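Local coordinates for ATP-dependent RNA helicase HrpB (Escherichia coli, PDB 6EUD), which catalyses the hydrolysis of ATP to ADP and phosphate as a bacterial DExH-box enzyme of the DEAH/RHA family of RNA helicases, at residues A[396-400]-A[497-501]; A[573-578]-A[617-622]; A[492-496]-A[562-566]. Residues are numbered along the deposited sequence.

Contact 1: A[396-400]-A[497-501]; sequences LQMLG and GAFAD. With EDO (1,2-ethanediol), chain C.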
loop_
_atom_site.group_PDB
_atom_site.type_symbol
_atom_site.label_atom_id
_atom_site.label_comp_id
_atom_site.label_asym_id
_atom_site.label_seq_id
_atom_site.Cartn_x
_atom_site.Cartn_y
_atom_site.Cartn_z
ATOM N N LEU A 396 -10.284 -1.916 9.422
ATOM C CA LEU A 396 -11.144 -1.110 10.281
ATOM C C LEU A 396 -12.485 -1.812 10.479
ATOM O O LEU A 396 -13.077 -1.750 11.572
ATOM C CB LEU A 396 -11.335 0.302 9.698
ATOM C CG LEU A 396 -10.089 1.205 9.723
ATOM C CD1 LEU A 396 -10.417 2.628 9.328
ATOM C CD2 LEU A 396 -9.438 1.215 11.099
ATOM N N GLN A 397 -12.950 -2.499 9.434
ATOM C CA GLN A 397 -14.147 -3.334 9.547
ATOM C C GLN A 397 -13.944 -4.440 10.579
ATOM O O GLN A 397 -14.767 -4.613 11.473
ATOM C CB GLN A 397 -14.518 -3.921 8.187
ATOM C CG GLN A 397 -15.320 -2.962 7.332
ATOM C CD GLN A 397 -15.217 -3.238 5.841
ATOM O OE1 GLN A 397 -14.534 -4.167 5.405
ATOM N NE2 GLN A 397 -15.877 -2.399 5.045
ATOM N N MET A 398 -12.837 -5.172 10.463
ATOM C CA MET A 398 -12.503 -6.220 11.421
ATOM C C MET A 398 -12.534 -5.688 12.863
ATOM O O MET A 398 -12.976 -6.381 13.780
ATOM C CB MET A 398 -11.120 -6.828 11.112
ATOM C CG MET A 398 -10.793 -8.107 11.917
ATOM S SD MET A 398 -9.059 -8.620 11.935
ATOM C CE MET A 398 -8.410 -7.653 13.292
ATOM N N LEU A 399 -12.064 -4.457 13.049
ATOM C CA LEU A 399 -11.950 -3.857 14.375
ATOM C C LEU A 399 -13.262 -3.263 14.876
ATOM O O LEU A 399 -13.345 -2.799 16.009
ATOM C CB LEU A 399 -10.854 -2.779 14.362
ATOM C CG LEU A 399 -9.437 -3.302 14.043
ATOM C CD1 LEU A 399 -8.462 -2.150 13.895
ATOM C CD2 LEU A 399 -8.950 -4.335 15.103
ATOM N N GLY A 400 -14.282 -3.271 14.020
ATOM C CA GLY A 400 -15.579 -2.695 14.349
ATOM C C GLY A 400 -15.652 -1.171 14.382
ATOM O O GLY A 400 -16.547 -0.597 15.003
ATOM N N GLY A 497 -9.614 -9.635 19.881
ATOM C CA GLY A 497 -10.402 -8.691 19.113
ATOM C C GLY A 497 -9.578 -7.920 18.092
ATOM O O GLY A 497 -9.928 -7.867 16.910
ATOM N N ALA A 498 -8.461 -7.353 18.544
ATOM C CA ALA A 498 -7.672 -6.458 17.715
ATOM C C ALA A 498 -6.634 -7.177 16.844
ATOM O O ALA A 498 -6.092 -6.583 15.921
ATOM C CB ALA A 498 -6.987 -5.422 18.590
ATOM N N PHE A 499 -6.349 -8.441 17.139
ATOM C CA PHE A 499 -5.370 -9.195 16.363
ATOM C C PHE A 499 -5.876 -10.575 15.973
ATOM O O PHE A 499 -5.104 -11.531 15.947
ATOM C CB PHE A 499 -4.072 -9.329 17.149
ATOM C CG PHE A 499 -3.468 -8.012 17.543
ATOM C CD1 PHE A 499 -3.815 -7.401 18.739
ATOM C CD2 PHE A 499 -2.571 -7.371 16.705
ATOM C CE1 PHE A 499 -3.257 -6.188 19.091
ATOM C CE2 PHE A 499 -2.010 -6.147 17.052
ATOM C CZ PHE A 499 -2.346 -5.561 18.243
ATOM N N ALA A 500 -7.170 -10.683 15.676
ATOM C CA ALA A 500 -7.783 -11.971 15.324
ATOM C C ALA A 500 -7.092 -12.668 14.140
ATOM O O ALA A 500 -6.949 -13.886 14.126
ATOM C CB ALA A 500 -9.246 -11.773 15.023
ATOM N N ASP A 501 -6.678 -11.884 13.148
ATOM C CA ASP A 501 -5.974 -12.395 11.977
ATOM C C ASP A 501 -4.568 -12.896 12.321
ATOM O O ASP A 501 -3.898 -13.505 11.477
ATOM C CB ASP A 501 -5.874 -11.304 10.911
ATOM C CG ASP A 501 -5.275 -10.017 11.458
ATOM O OD1 ASP A 501 -5.510 -9.716 12.641
ATOM O OD2 ASP A 501 -4.574 -9.292 10.729
HETATM C C1 EDO C . -7.476 -8.954 8.039
HETATM O O1 EDO C . -7.257 -7.687 7.473
HETATM C C2 EDO C . -6.437 -9.958 7.515
HETATM O O2 EDO C . -5.095 -9.577 7.876
#

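Contact 2: A[573-578]-A[617-622]; sequences SDTVEW and NGIRDK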
loop_
_atom_site.group_PDB
_atom_site.type_symbol
_atom_site.label_atom_id
_atom_site.label_comp_id
_atom_site.label_asym_id
_atom_site.label_seq_id
_atom_site.Cartn_x
_atom_site.Cartn_y
_atom_site.Cartn_z
ATOM N N SER A 573 -18.619 -23.710 8.124
ATOM C CA SER A 573 -18.625 -23.897 6.674
ATOM C C SER A 573 -18.800 -25.363 6.293
ATOM O O SER A 573 -17.925 -26.191 6.555
ATOM C CB SER A 573 -17.331 -23.362 6.076
ATOM O OG SER A 573 -17.302 -23.528 4.678
ATOM N N ASP A 574 -19.936 -25.680 5.680
ATOM C CA ASP A 574 -20.236 -27.052 5.277
ATOM C C ASP A 574 -19.874 -27.295 3.812
ATOM O O ASP A 574 -19.903 -26.378 2.985
ATOM C CB ASP A 574 -21.713 -27.365 5.518
ATOM C CG ASP A 574 -22.133 -27.129 6.960
ATOM O OD1 ASP A 574 -21.270 -27.238 7.860
ATOM O OD2 ASP A 574 -23.326 -26.834 7.195
ATOM N N THR A 575 -19.512 -28.531 3.489
ATOM C CA THR A 575 -19.143 -28.861 2.124
ATOM C C THR A 575 -19.700 -30.206 1.714
ATOM O O THR A 575 -19.529 -31.201 2.421
ATOM C CB THR A 575 -17.615 -28.881 1.930
ATOM O OG1 THR A 575 -17.066 -27.620 2.319
ATOM C CG2 THR A 575 -17.260 -29.131 0.474
ATOM N N VAL A 576 -20.383 -30.239 0.573
ATOM C CA VAL A 576 -20.803 -31.512 -0.003
ATOM C C VAL A 576 -20.365 -31.553 -1.457
ATOM O O VAL A 576 -20.554 -30.591 -2.201
ATOM C CB VAL A 576 -22.327 -31.740 0.110
ATOM C CG1 VAL A 576 -22.719 -32.991 -0.631
ATOM C CG2 VAL A 576 -22.731 -31.882 1.547
ATOM N N GLU A 577 -19.757 -32.666 -1.847
ATOM C CA GLU A 577 -19.231 -32.840 -3.198
ATOM C C GLU A 577 -18.934 -34.314 -3.438
ATOM O O GLU A 577 -18.965 -35.119 -2.501
ATOM C CB GLU A 577 -17.964 -32.023 -3.392
ATOM C CG GLU A 577 -16.836 -32.525 -2.515
ATOM C CD GLU A 577 -15.766 -31.495 -2.318
ATOM O OE1 GLU A 577 -14.593 -31.883 -2.148
ATOM O OE2 GLU A 577 -16.104 -30.293 -2.334
ATOM N N TRP A 578 -18.633 -34.660 -4.686
ATOM C CA TRP A 578 -18.314 -36.042 -5.032
ATOM C C TRP A 578 -16.831 -36.232 -5.345
ATOM O O TRP A 578 -16.288 -35.619 -6.268
ATOM C CB TRP A 578 -19.159 -36.502 -6.220
ATOM C CG TRP A 578 -18.945 -37.934 -6.566
ATOM C CD1 TRP A 578 -18.128 -38.428 -7.547
ATOM C CD2 TRP A 578 -19.560 -39.079 -5.940
ATOM N NE1 TRP A 578 -18.198 -39.801 -7.568
ATOM C CE2 TRP A 578 -19.068 -40.227 -6.596
ATOM C CE3 TRP A 578 -20.476 -39.238 -4.896
ATOM C CZ2 TRP A 578 -19.467 -41.527 -6.244
ATOM C CZ3 TRP A 578 -20.866 -40.532 -4.542
ATOM C CH2 TRP A 578 -20.363 -41.657 -5.218
ATOM N N ASN A 617 -20.259 -24.685 -1.900
ATOM C CA ASN A 617 -18.865 -24.831 -1.505
ATOM C C ASN A 617 -18.182 -26.003 -2.214
ATOM O O ASN A 617 -16.981 -25.960 -2.518
ATOM C CB ASN A 617 -18.759 -25.006 0.013
ATOM C CG ASN A 617 -19.134 -23.745 0.778
ATOM O OD1 ASN A 617 -18.883 -22.638 0.320
ATOM N ND2 ASN A 617 -19.728 -23.914 1.951
ATOM N N GLY A 618 -18.953 -27.052 -2.475
ATOM C CA GLY A 618 -18.455 -28.197 -3.209
ATOM C C GLY A 618 -18.139 -27.808 -4.639
ATOM O O GLY A 618 -17.155 -28.274 -5.222
ATOM N N ILE A 619 -18.983 -26.947 -5.207
ATOM C CA ILE A 619 -18.778 -26.450 -6.563
ATOM C C ILE A 619 -17.509 -25.600 -6.603
ATOM O O ILE A 619 -16.703 -25.719 -7.532
ATOM C CB ILE A 619 -19.987 -25.631 -7.050
ATOM C CG1 ILE A 619 -21.231 -26.515 -7.097
ATOM C CG2 ILE A 619 -19.693 -24.980 -8.410
ATOM C CD1 ILE A 619 -22.516 -25.753 -7.287
ATOM N N ARG A 620 -17.329 -24.760 -5.584
ATOM C CA ARG A 620 -16.079 -24.025 -5.419
ATOM C C ARG A 620 -14.890 -24.974 -5.322
ATOM O O ARG A 620 -13.793 -24.621 -5.738
ATOM C CB ARG A 620 -16.127 -23.133 -4.188
ATOM C CG ARG A 620 -17.211 -22.104 -4.262
ATOM C CD ARG A 620 -16.945 -20.905 -3.389
ATOM N NE ARG A 620 -17.929 -19.898 -3.731
ATOM C CZ ARG A 620 -19.068 -19.713 -3.081
ATOM N NH1 ARG A 620 -19.332 -20.427 -1.995
ATOM N NH2 ARG A 620 -19.919 -18.783 -3.503
ATOM N N ASP A 621 -15.096 -26.174 -4.781
ATOM C CA ASP A 621 -14.005 -27.146 -4.737
ATOM C C ASP A 621 -13.765 -27.780 -6.091
ATOM O O ASP A 621 -12.627 -27.899 -6.519
ATOM C CB ASP A 621 -14.266 -28.260 -3.710
ATOM C CG ASP A 621 -13.792 -27.900 -2.301
ATOM O OD1 ASP A 621 -14.456 -28.294 -1.322
ATOM O OD2 ASP A 621 -12.747 -27.232 -2.166
ATOM N N LYS A 622 -14.840 -28.198 -6.756
ATOM C CA LYS A 622 -14.737 -29.037 -7.949
ATOM C C LYS A 622 -14.759 -28.241 -9.252
ATOM O O LYS A 622 -14.382 -28.757 -10.308
ATOM C CB LYS A 622 -15.864 -30.075 -7.964
ATOM C CG LYS A 622 -15.730 -31.140 -6.904
ATOM C CD LYS A 622 -14.405 -31.838 -7.048
ATOM C CE LYS A 622 -14.348 -33.118 -6.241
ATOM N NZ LYS A 622 -14.460 -32.838 -4.805
#

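Contact 3: A[492-496]-A[562-566]; sequences APLLA and LVQRC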
loop_
_atom_site.group_PDB
_atom_site.type_symbol
_atom_site.label_atom_id
_atom_site.label_comp_id
_atom_site.label_asym_id
_atom_site.label_seq_id
_atom_site.Cartn_x
_atom_site.Cartn_y
_atom_site.Cartn_z
ATOM N N ALA A 492 -5.835 -12.128 26.785
ATOM C CA ALA A 492 -6.189 -12.903 25.586
ATOM C C ALA A 492 -7.462 -12.410 24.878
ATOM O O ALA A 492 -7.430 -12.210 23.682
ATOM C CB ALA A 492 -6.317 -14.395 25.915
ATOM N N PRO A 493 -8.578 -12.213 25.596
ATOM C CA PRO A 493 -9.734 -11.732 24.819
ATOM C C PRO A 493 -9.569 -10.306 24.252
ATOM O O PRO A 493 -10.069 -10.036 23.160
ATOM C CB PRO A 493 -10.883 -11.801 25.822
ATOM C CG PRO A 493 -10.217 -11.763 27.168
ATOM C CD PRO A 493 -8.911 -12.454 27.012
ATOM N N LEU A 494 -8.859 -9.427 24.951
ATOM C CA LEU A 494 -8.527 -8.100 24.407
ATOM C C LEU A 494 -7.691 -8.182 23.124
ATOM O O LEU A 494 -7.955 -7.488 22.137
ATOM C CB LEU A 494 -7.776 -7.285 25.457
ATOM C CG LEU A 494 -8.613 -6.889 26.677
ATOM C CD1 LEU A 494 -7.691 -6.437 27.778
ATOM C CD2 LEU A 494 -9.584 -5.783 26.312
ATOM N N LEU A 495 -6.676 -9.031 23.147
ATOM C CA LEU A 495 -5.859 -9.264 21.975
ATOM C C LEU A 495 -6.645 -9.893 20.833
ATOM O O LEU A 495 -6.512 -9.486 19.677
ATOM C CB LEU A 495 -4.687 -10.176 22.312
ATOM C CG LEU A 495 -3.379 -9.605 22.827
ATOM C CD1 LEU A 495 -2.307 -10.692 22.697
ATOM C CD2 LEU A 495 -2.976 -8.334 22.088
ATOM N N ALA A 496 -7.436 -10.908 21.174
ATOM C CA ALA A 496 -8.257 -11.640 20.211
ATOM C C ALA A 496 -9.063 -10.706 19.312
ATOM O O ALA A 496 -9.169 -10.952 18.120
ATOM C CB ALA A 496 -9.200 -12.608 20.936
ATOM N N LEU A 562 -10.826 -19.415 24.571
ATOM C CA LEU A 562 -10.878 -18.221 23.741
ATOM C C LEU A 562 -12.098 -18.235 22.847
ATOM O O LEU A 562 -12.809 -17.238 22.733
ATOM C CB LEU A 562 -9.610 -18.095 22.899
ATOM C CG LEU A 562 -9.402 -16.740 22.223
ATOM C CD1 LEU A 562 -9.367 -15.620 23.260
ATOM C CD2 LEU A 562 -8.129 -16.760 21.391
ATOM N N VAL A 563 -12.338 -19.375 22.218
ATOM C CA VAL A 563 -13.479 -19.536 21.326
ATOM C C VAL A 563 -14.778 -19.448 22.123
ATOM O O VAL A 563 -15.796 -18.943 21.645
ATOM C CB VAL A 563 -13.406 -20.883 20.578
ATOM C CG1 VAL A 563 -14.710 -21.169 19.868
ATOM C CG2 VAL A 563 -12.229 -20.884 19.624
ATOM N N GLN A 564 -14.731 -19.936 23.352
ATOM C CA GLN A 564 -15.877 -19.833 24.229
ATOM C C GLN A 564 -16.075 -18.382 24.661
ATOM O O GLN A 564 -17.198 -17.882 24.676
ATOM C CB GLN A 564 -15.708 -20.751 25.442
ATOM C CG GLN A 564 -16.552 -22.016 25.381
ATOM C CD GLN A 564 -18.039 -21.727 25.520
ATOM O OE1 GLN A 564 -18.496 -21.277 26.573
ATOM N NE2 GLN A 564 -18.797 -21.971 24.453
ATOM N N ARG A 565 -14.975 -17.712 24.994
ATOM C CA ARG A 565 -15.006 -16.314 25.412
ATOM C C ARG A 565 -15.361 -15.390 24.246
ATOM O O ARG A 565 -16.022 -14.365 24.433
ATOM C CB ARG A 565 -13.653 -15.923 26.020
ATOM C CG ARG A 565 -13.503 -14.455 26.380
ATOM C CD ARG A 565 -14.633 -13.982 27.281
ATOM N NE ARG A 565 -14.361 -12.682 27.894
ATOM C CZ ARG A 565 -14.468 -11.514 27.263
ATOM N NH1 ARG A 565 -14.818 -11.474 25.983
ATOM N NH2 ARG A 565 -14.207 -10.384 27.913
ATOM N N CYS A 566 -14.932 -15.775 23.045
ATOM C CA CYS A 566 -15.084 -14.950 21.849
ATOM C C CYS A 566 -15.621 -15.779 20.688
ATOM O O CYS A 566 -14.882 -16.090 19.742
ATOM C CB CYS A 566 -13.745 -14.312 21.450
ATOM S SG CYS A 566 -12.780 -13.528 22.788
#

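Contact 1: A[396-400]-A[497-501]
A long, unbranched side chain can touch several backbone groups at once, and Met398, burying more area here than any other residue, does so. Its CA-to-CB bond points toward 497-501, chi1 and chi2 are both t, and chi3 near 86° swings the terminal methyl onto the polypeptide where helix 491-498 comes to an end. Met398 CE lies 3.9 Å from Gly497 O, 3.7 Å from Ala498 O, 4.0 Å from Ala500 N and 3.6 Å from Asp501 OD1, so one methyl group spans a backbone turn. Met398 SD adds an apolar contact, 4.4 Å from Ala500 CB. The site joins the C-terminal ends of two helices: 386-398, probably of the winged-helix domain usual in DEAH/RHA helicases, and 491-498, whose chain leads on into the strands that begin at 503-506. Gly400 ends the first in a Schellman motif, with positive phi and Gly400 N donating to Gln397 O at 2.9 Å. Next in buried area come Leu399 and Ala498, also the closest backbone pair, with CA atoms 6.0 Å apart. Leu399 CD2 reaches Ala498 CA at 3.6 Å and Ala498 CB at 4.1 Å. Beside this patch, Asp501 forms a salt bridge with Arg422 of helix 421-429, and Asp501 OD2 also accepts a 2.9 Å hydrogen bond from O2 of an ethanediol molecule.

Contact 2: A[573-578]-A[617-622]
How closely a helix can approach a strand depends on what faces it, and here the axes of helical segment 617-622 and strand segment 573-578 pass 6.7 Å apart, at 55°. Asn617 opens the contact: its ND2 donates a straight hydrogen bond to Asp574 O (2.7 Å, 168°), while Asn617 OD1 accepts a weak one from Arg620 NH1 at 3.2 Å. Gly618 follows where the backbones come closest, its CA 4.7 Å from Glu577 CA. Gly618 CA makes a CH···O contact with Val576 O at 3.3 Å, and a CB there would clash with that carbonyl. One turn on, Asp621 OD1 stands 3.4 Å from Thr575 CG2 and 2.8 Å from Glu577 OE2. Lys622 ends the segment with a salt bridge from NZ to Glu577 OE1 (2.8 Å). The strand is at the margin of the three-stranded antiparallel sheet in the connector region; Ser573, Thr575 and Glu577 have backbone bonds to strand 584-593. On its other edge the helix stands where a further strand might have paired, using the Asn617 amide, the Gly618 CA and a backbone bond between Ala614 and Val576. The short distance between the two acids suggests that one probably carries a proton, with Lys622 offsetting negative charge nearby.

Contact 3: A[492-496]-A[562-566]
Small residues on one helix leave hollows that larger side chains of another can fill, and the pair 492-496 and 562-566 illustrates the principle in miniature. Ala492, Pro493 and Ala496, whose CA-to-CB bonds all point toward the partner, make a low, uneven surface. The chief bump set into it is Leu562, whose isobutyl group reaches across although its CA-to-CB bond runs sideways. Leu562 CD1 settles between the two alanines, 4.2 Å from Ala492 CB and 3.8 Å from Ala496 CB, with Pro493 CA at 4.2 Å on the floor. Pro493 is itself a bump, burying the largest area in the contact: its CB presses on Arg565 CG at 3.8 Å, and it also lies over one face of the Arg565 guanidinium. A second inward projection comes from Cys566, the residue at which the chain leaves the helix; its SG fits against Pro493 CB at 4.0 Å and Ala496 CB at 4.1 Å. Leu494, pointing away, packs instead on helices 421-429 and 433-447. Leu562 also touches Ile536 of strand 534-542, so the packing extends to the sheet. Two short helices, one leading into the 503-556 strands and one following them, thus come together beside a sheet consistent with the OB-fold domain known in DEAH/RHA helicases.

Followed from the N terminus, contact 1 opens at 396-400, at the end of helix 386-398, and closes a mainly helical loop when the chain reaches 497-501. Contact 3 has opened by then, at 492-496 on the same helix 491-498, and closes at 562-566 after a loop rich in strand, so the two cross. Their centres are 12 Å apart, and the shared helix ties the end of helix 386-398 to helix 559-565. Contact 2 follows in series: strand 571-579 comes next after helix 559-565, and its more local closure binds the connector sheet to helix 608-622, centred 28 Å from contact 1 and 30 Å from contact 3.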